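Local coordinates for protein thermospermine synthase (Medicago truncatula, PDB 6BQ3) that probably catalyses transfer of an aminopropyl group from decarboxylated S-adenosylmethionine to spermidine, giving thermospermine and S-methyl-5'-thioadenosine for polyamine biosynthesis, at residues G75-A80 with P252-I257; V129-D134 with N162-E167. All coordinates share one frame; numbering follows the deposited sequence.

Contact 1: residues G75-A80 with P252-I257; sequences GKLQSA and PSYADI. With DSH (5'-S-(3-aminopropyl)-5'-thioadenosine), chain C.
The phenol of Tyr254 meets Gln78 with its hydroxyl end: OH donates to the backbone O of Gln78 at 2.7 Å. The carbonyl oxygen lies in the plane of the ring, at its edge, whereas the hydroxyl stands 39° out of the carbonyl plane and so does not sit on a lone pair. Leu77 reaches the same ring from the side, its CD2 near the ring plane and 4.0 Å from CE1. With CG set anti to the carbonyl carbon (chi1 -76°), the ring extends across to strand 76-80, and Trp258 meets it edge-to-face. Next to the ring, Ser253 packs against two methyl groups, its OG 3.6 Å from Ala80 CB and 3.7 Å from Leu77 CD2; the same hydroxyl is hydrogen-bonded to Asp83 OD1.

The CB of Gln78 points away from the 252-254 turn, but a bend at chi2 (-68°) folds the amide back beside the ligand tail. Its CD lies 3.9 Å from the thioether SD of DSH. The terminal amine N of DSH makes weak hydrogen bonds to Gln78 OE1 at 3.3 Å and to Tyr254 OH at 3.4 Å, the hydroxyl thus linking backbone and ligand. A phenylalanine in place of Tyr254 would probably leave the Gln78 carbonyl without this donor and the ligand amine with one oxygen fewer, and the ring freer to shift.

Gln78 and Ser79 both pair with Leu71, a classic beta bulge. Here the last strand of the N-terminal antiparallel sheet meets the turn between two strands of the catalytic sheet, and together they line the aminopropyl end of the active site of a spermidine/spermine synthase, with Tyr254 near Asp181, the predicted proton acceptor.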
# COMPACT_ATOMS: atom_id res chain seq x y z
N GLY A 75 -13.42 1.06 11.96
CA GLY A 75 -12.49 0.56 10.96
C GLY A 75 -12.67 -0.86 10.44
O GLY A 75 -11.74 -1.39 9.85
N LYS A 76 -13.85 -1.46 10.60
CA LYS A 76 -14.13 -2.77 9.99
C LYS A 76 -15.31 -2.57 9.06
O LYS A 76 -16.33 -2.02 9.48
CB LYS A 76 -14.47 -3.86 11.01
CG LYS A 76 -13.72 -3.83 12.35
CD LYS A 76 -12.36 -4.51 12.33
CE LYS A 76 -11.28 -3.62 11.73
NZ LYS A 76 -9.91 -4.04 12.12
N LEU A 77 -15.16 -2.97 7.79
CA LEU A 77 -16.28 -2.99 6.85
C LEU A 77 -17.31 -3.95 7.42
O LEU A 77 -16.98 -5.07 7.82
CB LEU A 77 -15.84 -3.42 5.44
CG LEU A 77 -16.90 -3.25 4.33
CD1 LEU A 77 -16.31 -3.06 2.95
CD2 LEU A 77 -17.81 -4.45 4.27
N GLN A 78 -18.56 -3.48 7.49
CA GLN A 78 -19.64 -4.31 8.04
C GLN A 78 -20.78 -4.55 7.04
O GLN A 78 -21.51 -5.47 7.20
CB GLN A 78 -20.15 -3.72 9.36
CG GLN A 78 -19.16 -3.81 10.53
CD GLN A 78 -18.90 -5.25 11.01
OE1 GLN A 78 -19.41 -6.22 10.44
NE2 GLN A 78 -18.05 -5.39 12.01
N SER A 79 -20.88 -3.78 5.99
CA SER A 79 -21.88 -3.99 4.96
C SER A 79 -21.34 -3.37 3.68
O SER A 79 -20.77 -2.29 3.73
CB SER A 79 -23.19 -3.30 5.36
OG SER A 79 -24.23 -3.43 4.39
N ALA A 80 -21.50 -4.02 2.53
CA ALA A 80 -21.16 -3.36 1.25
C ALA A 80 -22.31 -3.53 0.32
O ALA A 80 -22.93 -4.59 0.27
CB ALA A 80 -19.89 -3.95 0.61
N PRO A 252 -17.48 -11.57 -0.50
CA PRO A 252 -16.27 -10.95 -1.07
C PRO A 252 -15.80 -9.74 -0.28
O PRO A 252 -14.63 -9.66 0.04
CB PRO A 252 -16.67 -10.60 -2.49
CG PRO A 252 -17.75 -11.59 -2.82
CD PRO A 252 -18.50 -11.84 -1.53
N SER A 253 -16.71 -8.86 0.14
CA SER A 253 -16.35 -7.63 0.88
C SER A 253 -15.79 -7.88 2.29
O SER A 253 -15.17 -6.99 2.85
CB SER A 253 -17.51 -6.64 0.94
OG SER A 253 -18.58 -7.10 1.74
N TYR A 254 -16.04 -9.06 2.83
CA TYR A 254 -15.51 -9.49 4.12
C TYR A 254 -14.20 -10.23 3.93
O TYR A 254 -13.59 -10.57 4.94
CB TYR A 254 -16.50 -10.41 4.85
CG TYR A 254 -17.70 -9.75 5.50
CD1 TYR A 254 -18.06 -8.42 5.26
CD2 TYR A 254 -18.50 -10.50 6.35
CE1 TYR A 254 -19.18 -7.87 5.87
CE2 TYR A 254 -19.60 -9.95 6.98
CZ TYR A 254 -19.95 -8.64 6.74
OH TYR A 254 -21.07 -8.10 7.37
N ALA A 255 -13.78 -10.48 2.68
CA ALA A 255 -12.53 -11.17 2.38
C ALA A 255 -12.48 -12.56 3.02
O ALA A 255 -11.41 -13.06 3.30
CB ALA A 255 -11.32 -10.32 2.82
N ASP A 256 -13.62 -13.20 3.22
CA ASP A 256 -13.62 -14.53 3.77
C ASP A 256 -14.93 -15.22 3.56
O ASP A 256 -15.90 -14.59 3.19
CB ASP A 256 -13.32 -14.51 5.28
CG ASP A 256 -12.54 -15.75 5.79
OD1 ASP A 256 -12.54 -16.80 5.10
OD2 ASP A 256 -11.98 -15.68 6.93
N ILE A 257 -14.92 -16.53 3.78
CA ILE A 257 -16.13 -17.25 4.06
C ILE A 257 -16.64 -16.75 5.40
O ILE A 257 -15.85 -16.58 6.36
CB ILE A 257 -15.89 -18.76 4.13
CG1 ILE A 257 -15.28 -19.32 2.85
CG2 ILE A 257 -17.18 -19.50 4.43
CD1 ILE A 257 -16.08 -18.93 1.63
N DSH C . -21.48 -8.72 10.71
N1 DSH C . -26.79 -4.41 21.60
C2 DSH C . -27.50 -4.04 20.41
N3 DSH C . -26.74 -3.66 19.23
C4 DSH C . -25.23 -3.67 19.27
C5 DSH C . -24.57 -4.02 20.40
C6 DSH C . -25.37 -4.41 21.66
N6 DSH C . -24.72 -4.78 22.89
N7 DSH C . -23.26 -3.93 20.15
C8 DSH C . -23.10 -3.53 18.87
N9 DSH C . -24.33 -3.36 18.31
CA DSH C . -22.35 -7.54 10.70
CB DSH C . -22.41 -6.93 12.12
SD DSH C . -22.07 -4.29 13.05
CG DSH C . -23.02 -5.50 12.06
C1' DSH C . -24.66 -3.01 17.05
C2' DSH C . -23.75 -1.92 16.34
O2' DSH C . -24.17 -0.52 16.73
C3' DSH C . -23.89 -2.17 15.11
O3' DSH C . -25.10 -1.62 14.47
C4' DSH C . -24.01 -3.82 15.01
O4' DSH C . -24.54 -4.21 16.14
C5' DSH C . -22.64 -4.44 14.79

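Contact 2: residues V129-D134 with N162-E167; sequences VMCDID and NDAKAE. With DSH (5'-S-(3-aminopropyl)-5'-thioadenosine), chain C.
Asp132, whose backbone O accepts the amide of Asn162 across the contact at 3.0 Å, has a carboxylate oxygen gripped twice: OD1 takes the ribose O2' of DSH at 2.7 Å and the backbone N of Asp134 on its anti lone pair, closing an Asx turn. OD2 receives the neighbouring O3', and Gly111 N also binds it. An acidic residue at the end of the second strand, holding both ribose hydroxyls, is the hallmark of the Rossmann-like fold of the AdoMet-dependent methyltransferases, to which this domain is related.

The adenine is read by the segment after the next strand. Asp163 OD1 accepts from N6 of DSH at 2.8 Å, and Ala164 N donates almost straight to N1 (174°). A chi1 of 163°, which puts CG opposite the backbone N, lets Asp163 also turn OD2 to the first turn of helix 164-170, where it accepts from Ala166 N, which approaches from above the carboxylate plane, an N-cap bond; the two bonds should fix the carboxylate's rotation. Ile133 lies alongside Asp163, CD1 against CB, while its CG2 branch rests over the adenine, 3.6 Å from C4 and C5.

On the strand, Cys131 packs its sulfur against the start of helix 164-170: SG is 3.4 Å from Asn162 O and 3.6 Å from Glu167 CB, with Phe106 beside them. Asn162 and Glu167 tie the loop to the helix. Glu167 OE2 pairs with Lys171, and its other oxygen, OE1, receives Asn162 ND2 on the anti lone pair at 2.8 Å, in the amide plane and nearly straight at 170°.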
# COMPACT_ATOMS: atom_id res chain seq x y z
N VAL A 129 -38.59 -6.19 15.89
CA VAL A 129 -37.90 -5.27 16.78
C VAL A 129 -36.42 -5.20 16.37
O VAL A 129 -35.73 -6.21 16.44
CB VAL A 129 -38.03 -5.67 18.26
CG1 VAL A 129 -37.30 -4.68 19.16
CG2 VAL A 129 -39.51 -5.74 18.68
N MET A 130 -35.98 -4.02 15.91
CA MET A 130 -34.57 -3.72 15.70
C MET A 130 -34.03 -3.07 16.97
O MET A 130 -34.31 -1.89 17.28
CB MET A 130 -34.41 -2.78 14.52
CG MET A 130 -32.95 -2.47 14.20
SD MET A 130 -32.85 -0.88 13.37
CE MET A 130 -33.56 -1.38 11.81
N CYS A 131 -33.28 -3.83 17.73
CA CYS A 131 -32.69 -3.32 18.94
C CYS A 131 -31.18 -3.08 18.76
O CYS A 131 -30.38 -4.00 18.93
CB CYS A 131 -32.94 -4.26 20.12
SG CYS A 131 -32.37 -3.51 21.67
N ASP A 132 -30.80 -1.84 18.42
CA ASP A 132 -29.37 -1.50 18.26
C ASP A 132 -28.95 -0.53 19.36
O ASP A 132 -29.73 0.33 19.75
CB ASP A 132 -29.13 -0.89 16.89
CG ASP A 132 -27.68 -0.97 16.46
OD1 ASP A 132 -26.81 -0.33 17.13
OD2 ASP A 132 -27.40 -1.66 15.45
N ILE A 133 -27.72 -0.66 19.83
CA ILE A 133 -27.21 0.19 20.91
C ILE A 133 -26.88 1.62 20.43
O ILE A 133 -26.80 2.55 21.24
CB ILE A 133 -26.02 -0.52 21.59
CG1 ILE A 133 -25.80 0.00 23.00
CG2 ILE A 133 -24.76 -0.45 20.73
CD1 ILE A 133 -24.77 -0.82 23.75
N ASP A 134 -26.74 1.81 19.10
CA ASP A 134 -26.21 3.05 18.53
C ASP A 134 -27.23 3.74 17.61
O ASP A 134 -27.33 3.47 16.42
CB ASP A 134 -24.87 2.77 17.80
CG ASP A 134 -24.01 4.02 17.64
OD1 ASP A 134 -24.57 5.13 17.67
OD2 ASP A 134 -22.77 3.89 17.51
N ASN A 162 -31.15 0.56 22.39
CA ASN A 162 -30.68 -0.05 23.65
C ASN A 162 -29.62 -1.13 23.37
O ASN A 162 -29.51 -1.69 22.23
CB ASN A 162 -31.86 -0.71 24.40
CG ASN A 162 -31.66 -0.79 25.93
OD1 ASN A 162 -30.64 -0.39 26.48
ND2 ASN A 162 -32.69 -1.27 26.62
N ASP A 163 -28.89 -1.46 24.43
CA ASP A 163 -28.15 -2.72 24.50
C ASP A 163 -29.17 -3.87 24.48
O ASP A 163 -30.01 -3.94 25.33
CB ASP A 163 -27.27 -2.74 25.77
CG ASP A 163 -26.80 -4.13 26.14
OD1 ASP A 163 -26.23 -4.82 25.28
OD2 ASP A 163 -27.08 -4.55 27.28
N ALA A 164 -29.06 -4.78 23.51
CA ALA A 164 -30.03 -5.87 23.34
C ALA A 164 -30.11 -6.78 24.55
O ALA A 164 -31.17 -7.34 24.80
CB ALA A 164 -29.72 -6.69 22.10
N LYS A 165 -29.01 -6.96 25.27
CA LYS A 165 -29.02 -7.78 26.48
C LYS A 165 -29.92 -7.13 27.56
O LYS A 165 -30.73 -7.81 28.18
CB LYS A 165 -27.60 -7.98 27.01
CG LYS A 165 -27.52 -8.54 28.43
CD LYS A 165 -26.12 -9.13 28.71
CE LYS A 165 -25.87 -9.45 30.18
NZ LYS A 165 -27.05 -10.09 30.85
N ALA A 166 -29.77 -5.83 27.78
CA ALA A 166 -30.60 -5.13 28.79
C ALA A 166 -32.07 -5.11 28.33
O ALA A 166 -32.99 -5.37 29.11
CB ALA A 166 -30.09 -3.71 29.07
N GLU A 167 -32.26 -4.82 27.06
CA GLU A 167 -33.60 -4.77 26.49
C GLU A 167 -34.33 -6.09 26.64
O GLU A 167 -35.47 -6.13 27.09
CB GLU A 167 -33.53 -4.39 25.01
CG GLU A 167 -34.88 -4.26 24.33
CD GLU A 167 -35.73 -3.16 24.93
OE1 GLU A 167 -35.14 -2.24 25.55
OE2 GLU A 167 -36.99 -3.22 24.77
N DSH C . -21.48 -8.72 10.71
N1 DSH C . -26.79 -4.41 21.60
C2 DSH C . -27.50 -4.04 20.41
N3 DSH C . -26.74 -3.66 19.23
C4 DSH C . -25.23 -3.67 19.27
C5 DSH C . -24.57 -4.02 20.40
C6 DSH C . -25.37 -4.41 21.66
N6 DSH C . -24.72 -4.78 22.89
N7 DSH C . -23.26 -3.93 20.15
C8 DSH C . -23.10 -3.53 18.87
N9 DSH C . -24.33 -3.36 18.31
CA DSH C . -22.35 -7.54 10.70
CB DSH C . -22.41 -6.93 12.12
SD DSH C . -22.07 -4.29 13.05
CG DSH C . -23.02 -5.50 12.06
C1' DSH C . -24.66 -3.01 17.05
C2' DSH C . -23.75 -1.92 16.34
O2' DSH C . -24.17 -0.52 16.73
C3' DSH C . -23.89 -2.17 15.11
O3' DSH C . -25.10 -1.62 14.47
C4' DSH C . -24.01 -3.82 15.01
O4' DSH C . -24.54 -4.21 16.14
C5' DSH C . -22.64 -4.44 14.79

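In the fold
Both contacts touch DSH, but at opposite ends: contact 1 borders the amine tail, contact 2 the ribose and adenine, and their nearest atoms are about 10 Å apart. Contact 1 is the more buried and joins two sheets, the N-terminal antiparallel one and the seven-stranded catalytic one, near the antiparallel strands 256-264 and 243-251. Contact 2, partly buried, stays within the catalytic domain, at the ends of strands 127-132 and 157-161 on the other flank of that same sheet. Their chemistry differs accordingly: neutral oxygens and weak bonds meet the amine, whereas carboxylates and a helix start bind the nucleoside. Gln57 bonds to DSH and to Asp134 of contact 2.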